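Local coordinates for uncharacterized protein (Parabacteroides distasonis, PDB 3LM3), which is of unknown function but is probably a glycoside hydrolase or carbohydrate deacetylase, at residues A[218-228]-A[238-246]; A[262-271]-A[306-317]. All coordinates share one frame; numbering follows the deposited sequence.

Contact 1 (A[218-228]-A[238-246])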
loop_
_atom_site.group_PDB
_atom_site.type_symbol
_atom_site.label_atom_id
_atom_site.label_comp_id
_atom_site.label_asym_id
_atom_site.label_seq_id
_atom_site.Cartn_x
_atom_site.Cartn_y
_atom_site.Cartn_z
ATOM N N TRP A 218 1.922 -1.796 -0.009
ATOM C CA TRP A 218 3.174 -2.431 0.384
ATOM C C TRP A 218 3.937 -1.556 1.367
ATOM O O TRP A 218 4.394 -0.462 1.025
ATOM C CB TRP A 218 4.110 -2.670 -0.810
ATOM C CG TRP A 218 3.655 -3.517 -1.945
ATOM C CD1 TRP A 218 4.006 -4.817 -2.174
ATOM C CD2 TRP A 218 2.828 -3.125 -3.036
ATOM N NE1 TRP A 218 3.442 -5.254 -3.339
ATOM C CE2 TRP A 218 2.733 -4.228 -3.903
ATOM C CE3 TRP A 218 2.175 -1.943 -3.373
ATOM C CZ2 TRP A 218 1.974 -4.194 -5.070
ATOM C CZ3 TRP A 218 1.427 -1.907 -4.548
ATOM C CH2 TRP A 218 1.331 -3.038 -5.373
ATOM N N THR A 219 4.163 -2.033 2.567
ATOM C CA THR A 219 4.921 -1.260 3.547
ATOM C C THR A 219 6.358 -1.074 3.059
ATOM O O THR A 219 7.055 -2.049 2.779
ATOM C CB THR A 219 4.901 -1.947 4.903
ATOM O OG1 THR A 219 3.535 -2.097 5.328
ATOM C CG2 THR A 219 5.716 -1.152 5.945
HETATM N N MSE A 220 6.780 0.186 3.012
HETATM C CA MSE A 220 8.123 0.560 2.579
HETATM C C MSE A 220 9.119 0.670 3.720
HETATM O O MSE A 220 8.778 1.072 4.834
HETATM C CB MSE A 220 8.097 1.903 1.874
HETATM C CG MSE A 220 7.374 1.907 0.566
HETATM SE SE MSE A 220 8.211 0.790 -0.755
HETATM C CE MSE A 220 7.194 -0.767 -0.526
ATOM N N ASP A 221 10.378 0.381 3.395
ATOM C CA ASP A 221 11.483 0.851 4.227
ATOM C C ASP A 221 11.622 2.321 3.864
ATOM O O ASP A 221 11.972 2.662 2.738
ATOM C CB ASP A 221 12.731 0.053 3.901
ATOM C CG ASP A 221 13.933 0.465 4.764
ATOM O OD1 ASP A 221 14.037 1.675 5.079
ATOM O OD2 ASP A 221 14.759 -0.424 5.145
ATOM N N PHE A 222 11.345 3.197 4.830
ATOM C CA PHE A 222 11.310 4.631 4.546
ATOM C C PHE A 222 12.629 5.164 3.998
ATOM O O PHE A 222 12.646 6.074 3.162
ATOM C CB PHE A 222 10.937 5.432 5.797
ATOM C CG PHE A 222 9.506 5.286 6.238
ATOM C CD1 PHE A 222 8.473 5.650 5.400
ATOM C CD2 PHE A 222 9.197 4.952 7.547
ATOM C CE1 PHE A 222 7.168 5.586 5.823
ATOM C CE2 PHE A 222 7.876 4.889 7.978
ATOM C CZ PHE A 222 6.874 5.243 7.128
ATOM N N ILE A 223 13.748 4.612 4.444
ATOM C CA ILE A 223 15.049 5.056 3.930
ATOM C C ILE A 223 15.188 4.704 2.446
ATOM O O ILE A 223 15.622 5.537 1.637
ATOM C CB ILE A 223 16.195 4.491 4.791
ATOM C CG1 ILE A 223 16.161 5.216 6.165
ATOM C CG2 ILE A 223 17.544 4.707 4.114
ATOM C CD1 ILE A 223 17.016 4.595 7.237
ATOM N N CYS A 224 14.799 3.499 2.054
ATOM C CA CYS A 224 14.874 3.104 0.657
ATOM C C CYS A 224 13.942 3.934 -0.220
ATOM O O CYS A 224 14.269 4.277 -1.363
ATOM C CB CYS A 224 14.522 1.634 0.495
ATOM S SG CYS A 224 15.521 0.492 1.506
ATOM N N ALA A 225 12.767 4.249 0.324
ATOM C CA ALA A 225 11.686 4.869 -0.445
ATOM C C ALA A 225 11.891 6.336 -0.718
ATOM O O ALA A 225 11.109 6.924 -1.459
ATOM C CB ALA A 225 10.345 4.626 0.276
ATOM N N ARG A 226 12.921 6.971 -0.152
ATOM C CA ARG A 226 13.251 8.355 -0.474
ATOM C C ARG A 226 13.569 8.526 -1.944
ATOM O O ARG A 226 13.309 9.581 -2.507
ATOM C CB ARG A 226 14.497 8.838 0.296
ATOM C CG ARG A 226 14.370 8.875 1.784
ATOM C CD ARG A 226 15.747 9.147 2.405
ATOM N NE ARG A 226 16.702 8.112 2.019
ATOM C CZ ARG A 226 17.971 8.282 1.657
ATOM N NH1 ARG A 226 18.550 9.488 1.677
ATOM N NH2 ARG A 226 18.695 7.243 1.304
ATOM N N ARG A 227 14.170 7.521 -2.561
ATOM C CA ARG A 227 14.622 7.588 -3.965
ATOM C C ARG A 227 13.495 7.439 -4.963
ATOM O O ARG A 227 12.507 6.851 -4.670
ATOM C CB ARG A 227 15.607 6.464 -4.268
ATOM C CG ARG A 227 17.040 6.765 -3.966
ATOM C CD ARG A 227 17.305 6.955 -2.474
ATOM N NE ARG A 227 18.684 7.389 -2.246
ATOM C CZ ARG A 227 19.780 6.615 -2.347
ATOM N NH1 ARG A 227 19.712 5.345 -2.695
ATOM N NH2 ARG A 227 20.971 7.159 -2.128
ATOM N N SER A 228 13.716 8.000 -6.163
ATOM C CA SER A 228 12.954 7.673 -7.366
ATOM C C SER A 228 13.676 6.555 -8.080
ATOM O O SER A 228 14.892 6.602 -8.182
ATOM C CB SER A 228 12.867 8.903 -8.301
ATOM O OG SER A 228 12.032 8.670 -9.434
ATOM N N TYR A 238 20.172 0.001 -5.449
ATOM C CA TYR A 238 19.118 0.668 -4.698
ATOM C C TYR A 238 17.775 0.459 -5.371
ATOM O O TYR A 238 17.704 0.212 -6.580
ATOM C CB TYR A 238 19.420 2.163 -4.463
ATOM C CG TYR A 238 19.179 3.097 -5.630
ATOM C CD1 TYR A 238 17.936 3.635 -5.875
ATOM C CD2 TYR A 238 20.210 3.443 -6.463
ATOM C CE1 TYR A 238 17.733 4.511 -6.965
ATOM C CE2 TYR A 238 20.033 4.327 -7.519
ATOM C CZ TYR A 238 18.795 4.833 -7.779
ATOM O OH TYR A 238 18.635 5.743 -8.837
ATOM N N ASN A 239 16.705 0.503 -4.578
ATOM C CA ASN A 239 15.399 0.262 -5.109
ATOM C C ASN A 239 14.379 0.961 -4.257
ATOM O O ASN A 239 14.200 0.639 -3.075
ATOM C CB ASN A 239 15.109 -1.232 -5.245
ATOM C CG ASN A 239 13.876 -1.518 -6.054
ATOM O OD1 ASN A 239 12.813 -0.969 -5.802
ATOM N ND2 ASN A 239 14.017 -2.399 -7.071
ATOM N N SER A 240 13.713 1.952 -4.852
ATOM C CA SER A 240 12.732 2.751 -4.121
ATOM C C SER A 240 11.461 2.023 -3.674
ATOM O O SER A 240 10.672 2.588 -2.918
ATOM C CB SER A 240 12.338 3.954 -4.959
ATOM O OG SER A 240 11.630 3.530 -6.079
ATOM N N ARG A 241 11.299 0.761 -4.087
ATOM C CA ARG A 241 10.162 -0.056 -3.657
ATOM C C ARG A 241 10.501 -1.116 -2.645
ATOM O O ARG A 241 9.681 -1.989 -2.336
ATOM C CB ARG A 241 9.491 -0.702 -4.873
ATOM C CG ARG A 241 8.920 0.295 -5.864
ATOM C CD ARG A 241 7.918 1.255 -5.215
ATOM N NE ARG A 241 6.839 0.502 -4.593
ATOM C CZ ARG A 241 5.935 1.002 -3.759
ATOM N NH1 ARG A 241 5.990 2.284 -3.398
ATOM N NH2 ARG A 241 4.987 0.188 -3.291
ATOM N N ARG A 242 11.696 -1.019 -2.059
ATOM C CA ARG A 242 12.100 -1.973 -1.041
ATOM C C ARG A 242 11.433 -1.750 0.330
ATOM O O ARG A 242 11.464 -0.645 0.904
ATOM C CB ARG A 242 13.611 -1.940 -0.890
ATOM C CG ARG A 242 14.118 -2.956 0.107
ATOM C CD ARG A 242 15.608 -3.238 -0.121
ATOM N NE ARG A 242 15.791 -4.038 -1.325
ATOM C CZ ARG A 242 16.394 -3.661 -2.457
ATOM N NH1 ARG A 242 16.992 -2.487 -2.590
ATOM N NH2 ARG A 242 16.432 -4.491 -3.492
ATOM N N GLY A 243 10.903 -2.851 0.872
ATOM C CA GLY A 243 10.334 -2.880 2.188
ATOM C C GLY A 243 9.943 -4.287 2.541
ATOM O O GLY A 243 10.826 -5.145 2.702
ATOM N N VAL A 244 8.641 -4.563 2.619
ATOM C CA VAL A 244 8.159 -5.916 2.865
ATOM C C VAL A 244 7.815 -6.706 1.615
ATOM O O VAL A 244 7.603 -7.911 1.699
ATOM C CB VAL A 244 6.956 -5.946 3.834
ATOM C CG1 VAL A 244 7.301 -5.294 5.190
ATOM C CG2 VAL A 244 5.731 -5.294 3.181
ATOM N N GLY A 245 7.804 -6.054 0.466
ATOM C CA GLY A 245 7.437 -6.753 -0.753
ATOM C C GLY A 245 8.491 -7.810 -1.077
ATOM O O GLY A 245 9.704 -7.567 -0.946
ATOM N N PRO A 246 8.082 -9.002 -1.524
ATOM C CA PRO A 246 9.027 -10.068 -1.755
ATOM C C PRO A 246 10.002 -9.889 -2.930
ATOM O O PRO A 246 11.101 -10.421 -2.881
ATOM C CB PRO A 246 8.108 -11.286 -2.008
ATOM C CG PRO A 246 6.834 -10.686 -2.481
ATOM C CD PRO A 246 6.679 -9.453 -1.665
HETATM O O HOH W 1 3.394 0.919 -1.095
#
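Two backbone hydrogen bonds flank Met220, where the chain of 218-228 lies beside that of 238-246. Val244 N donates to Thr219 O at 3.0 Å. Asp221 N donates to Arg242 O at 2.9 Å. Together they make a single beta bridge between Met220 and Gly243. Glycine suits this place because a CB at Gly243 would clash with Thr219 O; its CA instead offers a C-H to that same oxygen. Further on come two more CA-H...O contacts, Ser240 giving its CA to Cys224 O and its O to Ala225 CA.

The bridge lies just past strand 213-216, the edge strand of the three-stranded parallel sheet, and joins the loop that leaves it to the chain returning at 238-246. Between the bridge and the short helix 222-225, Asp221 takes the N-cap: with CG anti to the backbone N (chi1 -179°), its OD1 accepts a weak bond from Ile223 N, and OD2 is hydrogen-bonded to Ser353 OG. In 238-246, Asn239 forms an Asx turn, OD1 accepting from Arg241 N, and begins the type I turn 239-242.

Among the side chains, the bends of Arg241 at chi2 and chi3 fold its guanidinium back under the selenium of Met220, a selenomethionine, whose SE sits 3.7 Å above the centre of the guanidinium plane. Trp218 stands nearly perpendicular to that plane, its CE3 3.5 Å from Arg241 NH2 at the edge of the guanidinium. NH2 also donates to water 1, which donates to Trp218 O, and NH1 is hydrogen-bonded to Trp174 O. At the other end, in one of two conformers and therefore doubtfully, Arg227 lays its aliphatic CG 3.8 Å from Tyr238 CD1.

Contact 2 (A[262-271]-A[306-317]); sequences VMHTEAIHFD and WVTGTKERWPDT
Helices 255-277 and 296-313 belong to successive helix-strand units: they precede strands 280-287 and 318-320, both of which pair with strand 21-29 in the larger parallel sheet. Their local axes lie 10.7 Å apart and cross at -43°. Trp314, just past the end of the second helix, lies between them. Phe270 sets its CB over one face of the indole, 3.5 Å from the centroid of the five-membered ring, and turns its own ring edge to the six-membered ring in a T-shaped pair, planes at 75°. Arg313 CG covers the opposite face, and the small methyl of Ala267 lets the indole CZ2 lie close to the first helix. At the indole's polar edge, Trp314 NE1 donates almost in the ring plane to Asp271 OD1 at 2.9 Å. Asp271 OD2 forms a salt bridge with Arg313 NH2 at 2.9 Å; water 2 joins OD1 to Arg313 NE. Arg313 gets there by running straight from CG to NE, with CG anti to its N (chi1 -177°).

Deeper in, the extended Glu266 reaches Trp306 NE1 with OE2 at 2.8 Å, the donor coming from above the carboxylate plane. Thr310 OG1 lies 2.7 Å from both Glu266 OE1 and Trp306 O, rival acceptors for its one proton. The bent selenomethionine Met263 rests SE against Gly309, where a CB would be tight.

A leucine in place of Trp314 has no N-H for Asp271 OD1, which would probably have to rely on water 2, and is likely to leave a gap between Phe270 CB and Arg313 CG. The buried Glu266 carboxylate probably depends on the neutral N-H of Trp306 for stabilisation, whereas Asp271 near the surface has a cationic partner.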
loop_
_atom_site.group_PDB
_atom_site.type_symbol
_atom_site.label_atom_id
_atom_site.label_comp_id
_atom_site.label_asym_id
_atom_site.label_seq_id
_atom_site.Cartn_x
_atom_site.Cartn_y
_atom_site.Cartn_z
ATOM N N VAL A 262 12.831 -7.572 5.467
ATOM C CA VAL A 262 11.377 -7.609 5.714
ATOM C C VAL A 262 11.080 -7.469 7.210
ATOM O O VAL A 262 10.219 -6.668 7.587
ATOM C CB VAL A 262 10.754 -8.883 5.132
ATOM C CG1 VAL A 262 9.277 -8.958 5.457
ATOM C CG2 VAL A 262 10.937 -8.884 3.604
HETATM N N MSE A 263 11.823 -8.184 8.052
HETATM C CA MSE A 263 11.633 -8.046 9.507
HETATM C C MSE A 263 11.943 -6.642 9.976
HETATM O O MSE A 263 11.207 -6.079 10.801
HETATM C CB MSE A 263 12.480 -9.058 10.276
HETATM C CG MSE A 263 12.096 -10.528 10.001
HETATM SE SE MSE A 263 10.315 -11.073 10.562
HETATM C CE MSE A 263 9.426 -10.875 8.841
ATOM N N HIS A 264 13.035 -6.058 9.473
ATOM C CA HIS A 264 13.413 -4.699 9.832
ATOM C C HIS A 264 12.296 -3.711 9.489
ATOM O O HIS A 264 11.942 -2.826 10.276
ATOM C CB HIS A 264 14.688 -4.297 9.086
ATOM C CG HIS A 264 15.024 -2.847 9.213
ATOM N ND1 HIS A 264 15.711 -2.351 10.295
ATOM C CD2 HIS A 264 14.733 -1.783 8.419
ATOM C CE1 HIS A 264 15.854 -1.045 10.151
ATOM N NE2 HIS A 264 15.245 -0.671 9.037
ATOM N N THR A 265 11.753 -3.855 8.279
ATOM C CA THR A 265 10.700 -2.960 7.832
ATOM C C THR A 265 9.460 -3.133 8.680
ATOM O O THR A 265 8.834 -2.127 9.089
ATOM C CB THR A 265 10.415 -3.151 6.350
ATOM O OG1 THR A 265 11.620 -2.908 5.587
ATOM C CG2 THR A 265 9.329 -2.211 5.874
ATOM N N GLU A 266 9.110 -4.377 9.001
ATOM C CA GLU A 266 7.975 -4.577 9.909
ATOM C C GLU A 266 8.203 -3.968 11.271
ATOM O O GLU A 266 7.276 -3.446 11.893
ATOM C CB GLU A 266 7.598 -6.044 10.045
ATOM C CG GLU A 266 7.105 -6.626 8.767
ATOM C CD GLU A 266 6.492 -7.979 8.951
ATOM O OE1 GLU A 266 7.036 -8.807 9.750
ATOM O OE2 GLU A 266 5.469 -8.257 8.310
ATOM N N ALA A 267 9.451 -4.012 11.759
ATOM C CA ALA A 267 9.756 -3.490 13.091
ATOM C C ALA A 267 9.552 -1.966 13.196
ATOM O O ALA A 267 9.280 -1.461 14.279
ATOM C CB ALA A 267 11.169 -3.872 13.516
ATOM N N ILE A 268 9.636 -1.247 12.078
ATOM C CA ILE A 268 9.292 0.170 12.072
ATOM C C ILE A 268 7.892 0.380 12.655
ATOM O O ILE A 268 7.613 1.347 13.388
ATOM C CB ILE A 268 9.322 0.747 10.639
ATOM C CG1 ILE A 268 10.709 0.597 10.023
ATOM C CG2 ILE A 268 8.831 2.223 10.571
ATOM C CD1 ILE A 268 10.740 0.960 8.491
ATOM N N HIS A 269 7.005 -0.555 12.327
ATOM C CA HIS A 269 5.599 -0.519 12.699
ATOM C C HIS A 269 5.276 -1.251 13.980
ATOM O O HIS A 269 4.454 -0.797 14.774
ATOM C CB HIS A 269 4.801 -1.086 11.528
ATOM C CG HIS A 269 4.986 -0.263 10.312
ATOM N ND1 HIS A 269 4.253 0.886 10.105
ATOM C CD2 HIS A 269 5.952 -0.274 9.368
ATOM C CE1 HIS A 269 4.721 1.511 9.045
ATOM N NE2 HIS A 269 5.757 0.828 8.577
ATOM N N PHE A 270 5.890 -2.406 14.157
ATOM C CA PHE A 270 5.512 -3.303 15.257
ATOM C C PHE A 270 6.327 -3.111 16.533
ATOM O O PHE A 270 5.921 -3.608 17.582
ATOM C CB PHE A 270 5.594 -4.747 14.771
ATOM C CG PHE A 270 4.569 -5.133 13.709
ATOM C CD1 PHE A 270 3.474 -4.329 13.408
ATOM C CD2 PHE A 270 4.675 -6.367 13.070
ATOM C CE1 PHE A 270 2.531 -4.734 12.469
ATOM C CE2 PHE A 270 3.730 -6.766 12.121
ATOM C CZ PHE A 270 2.657 -5.940 11.841
ATOM N N ASP A 271 7.430 -2.364 16.457
ATOM C CA ASP A 271 8.175 -1.950 17.653
ATOM C C ASP A 271 7.844 -0.478 17.937
ATOM O O ASP A 271 6.816 -0.182 18.580
ATOM C CB ASP A 271 9.670 -2.231 17.452
ATOM C CG ASP A 271 10.017 -3.723 17.553
ATOM O OD1 ASP A 271 9.241 -4.508 18.147
ATOM O OD2 ASP A 271 11.123 -4.075 17.031
ATOM N N TRP A 306 8.225 -15.409 6.053
ATOM C CA TRP A 306 7.657 -14.135 6.380
ATOM C C TRP A 306 6.625 -14.265 7.499
ATOM O O TRP A 306 6.695 -13.569 8.530
ATOM C CB TRP A 306 7.026 -13.511 5.125
ATOM C CG TRP A 306 6.270 -12.221 5.425
ATOM C CD1 TRP A 306 6.644 -11.185 6.268
ATOM C CD2 TRP A 306 5.018 -11.841 4.860
ATOM N NE1 TRP A 306 5.695 -10.210 6.253
ATOM C CE2 TRP A 306 4.667 -10.586 5.414
ATOM C CE3 TRP A 306 4.137 -12.464 3.966
ATOM C CZ2 TRP A 306 3.491 -9.924 5.070
ATOM C CZ3 TRP A 306 2.967 -11.801 3.639
ATOM C CH2 TRP A 306 2.641 -10.565 4.209
ATOM N N VAL A 307 5.648 -15.145 7.314
ATOM C CA VAL A 307 4.576 -15.293 8.308
ATOM C C VAL A 307 5.123 -15.845 9.608
ATOM O O VAL A 307 4.850 -15.299 10.679
ATOM C CB VAL A 307 3.467 -16.182 7.734
ATOM C CG1 VAL A 307 2.417 -16.562 8.819
ATOM C CG2 VAL A 307 2.796 -15.485 6.527
ATOM N N THR A 308 5.909 -16.910 9.536
ATOM C CA THR A 308 6.453 -17.527 10.734
ATOM C C THR A 308 7.351 -16.570 11.507
ATOM O O THR A 308 7.293 -16.505 12.729
ATOM C CB THR A 308 7.268 -18.777 10.389
ATOM O OG1 THR A 308 6.391 -19.779 9.846
ATOM C CG2 THR A 308 7.962 -19.320 11.636
ATOM N N GLY A 309 8.174 -15.807 10.795
ATOM C CA GLY A 309 9.079 -14.885 11.442
ATOM C C GLY A 309 8.354 -13.731 12.132
ATOM O O GLY A 309 8.715 -13.278 13.213
ATOM N N THR A 310 7.287 -13.260 11.480
ATOM C CA THR A 310 6.433 -12.236 12.061
ATOM C C THR A 310 5.775 -12.747 13.336
ATOM O O THR A 310 5.784 -12.065 14.347
ATOM C CB THR A 310 5.384 -11.782 11.032
ATOM O OG1 THR A 310 6.034 -11.299 9.845
ATOM C CG2 THR A 310 4.512 -10.664 11.589
ATOM N N LYS A 311 5.186 -13.936 13.283
ATOM C CA LYS A 311 4.504 -14.503 14.459
ATOM C C LYS A 311 5.481 -14.845 15.585
ATOM O O LYS A 311 5.132 -14.777 16.765
ATOM C CB LYS A 311 3.671 -15.725 14.070
ATOM C CG LYS A 311 2.495 -15.457 13.162
ATOM C CD LYS A 311 1.375 -14.619 13.759
ATOM C CE LYS A 311 0.527 -15.359 14.731
ATOM N NZ LYS A 311 -0.687 -14.535 15.046
ATOM N N GLU A 312 6.697 -15.233 15.247
ATOM C CA GLU A 312 7.674 -15.551 16.274
ATOM C C GLU A 312 8.032 -14.313 17.090
ATOM O O GLU A 312 8.072 -14.358 18.331
ATOM C CB GLU A 312 8.928 -16.142 15.653
ATOM C CG GLU A 312 10.035 -16.476 16.631
ATOM C CD GLU A 312 11.190 -17.156 15.928
ATOM O OE1 GLU A 312 11.029 -18.335 15.541
ATOM O OE2 GLU A 312 12.238 -16.501 15.737
ATOM N N ARG A 313 8.249 -13.193 16.406
ATOM C CA ARG A 313 8.704 -11.979 17.064
ATOM C C ARG A 313 7.566 -11.180 17.691
ATOM O O ARG A 313 7.750 -10.559 18.735
ATOM C CB ARG A 313 9.494 -11.153 16.064
ATOM C CG ARG A 313 10.090 -9.905 16.625
ATOM C CD ARG A 313 11.152 -9.379 15.702
ATOM N NE ARG A 313 11.609 -8.056 16.081
ATOM C CZ ARG A 313 12.464 -7.316 15.368
ATOM N NH1 ARG A 313 13.027 -7.812 14.264
ATOM N NH2 ARG A 313 12.754 -6.073 15.751
ATOM N N TRP A 314 6.404 -11.201 17.039
ATOM C CA TRP A 314 5.222 -10.452 17.449
ATOM C C TRP A 314 4.029 -11.413 17.466
ATOM O O TRP A 314 3.231 -11.463 16.536
ATOM C CB TRP A 314 4.976 -9.267 16.498
ATOM C CG TRP A 314 6.112 -8.265 16.439
ATOM C CD1 TRP A 314 6.463 -7.328 17.384
ATOM C CD2 TRP A 314 7.043 -8.108 15.359
ATOM N NE1 TRP A 314 7.554 -6.607 16.954
ATOM C CE2 TRP A 314 7.919 -7.058 15.712
ATOM C CE3 TRP A 314 7.213 -8.737 14.110
ATOM C CZ2 TRP A 314 8.947 -6.627 14.853
ATOM C CZ3 TRP A 314 8.234 -8.313 13.274
ATOM C CH2 TRP A 314 9.079 -7.253 13.646
ATOM N N PRO A 315 3.938 -12.244 18.514
ATOM C CA PRO A 315 3.006 -13.375 18.486
ATOM C C PRO A 315 1.540 -13.045 18.441
ATOM O O PRO A 315 0.756 -13.887 17.985
ATOM C CB PRO A 315 3.351 -14.170 19.755
ATOM C CG PRO A 315 4.351 -13.420 20.460
ATOM C CD PRO A 315 4.896 -12.332 19.626
ATOM N N ASP A 316 1.164 -11.828 18.839
ATOM C CA ASP A 316 -0.253 -11.476 18.806
ATOM C C ASP A 316 -0.653 -10.731 17.525
ATOM O O ASP A 316 -1.776 -10.236 17.435
ATOM C CB ASP A 316 -0.659 -10.701 20.065
ATOM C CG ASP A 316 -0.562 -11.551 21.353
ATOM O OD1 ASP A 316 -0.764 -12.795 21.301
ATOM O OD2 ASP A 316 -0.304 -10.965 22.434
ATOM N N THR A 317 0.249 -10.653 16.551
ATOM C CA THR A 317 -0.087 -10.026 15.271
ATOM C C THR A 317 -1.282 -10.701 14.633
ATOM O O THR A 317 -1.353 -11.928 14.567
ATOM C CB THR A 317 1.085 -10.105 14.281
ATOM O OG1 THR A 317 2.245 -9.495 14.873
ATOM C CG2 THR A 317 0.788 -9.422 12.940
HETATM O O HOH W 2 10.706 -6.864 18.537
#

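Following the chain from strand 213-216, contact 1 closes a short loop of nine residues, bringing 238-246 back onto 218-228. Helix 247-253 and the start of helix 255-277 follow before contact 2 opens, and its longer loop, through strand 280-287, closes when helix 296-313 returns to 262-271. The two contacts are therefore in series, neither nested nor crossed, with centres about 17 Å apart. Helix 255-277 joins them physically: its face bearing His264, Thr265 and His269 packs on contact 1, where Thr219 CG2 comes within 3.3 Å of His269 NE2, while Glu266 and Phe270 serve contact 2. Thus the loop after strand 213-216, the helix pair and strand 280-287 are tied together.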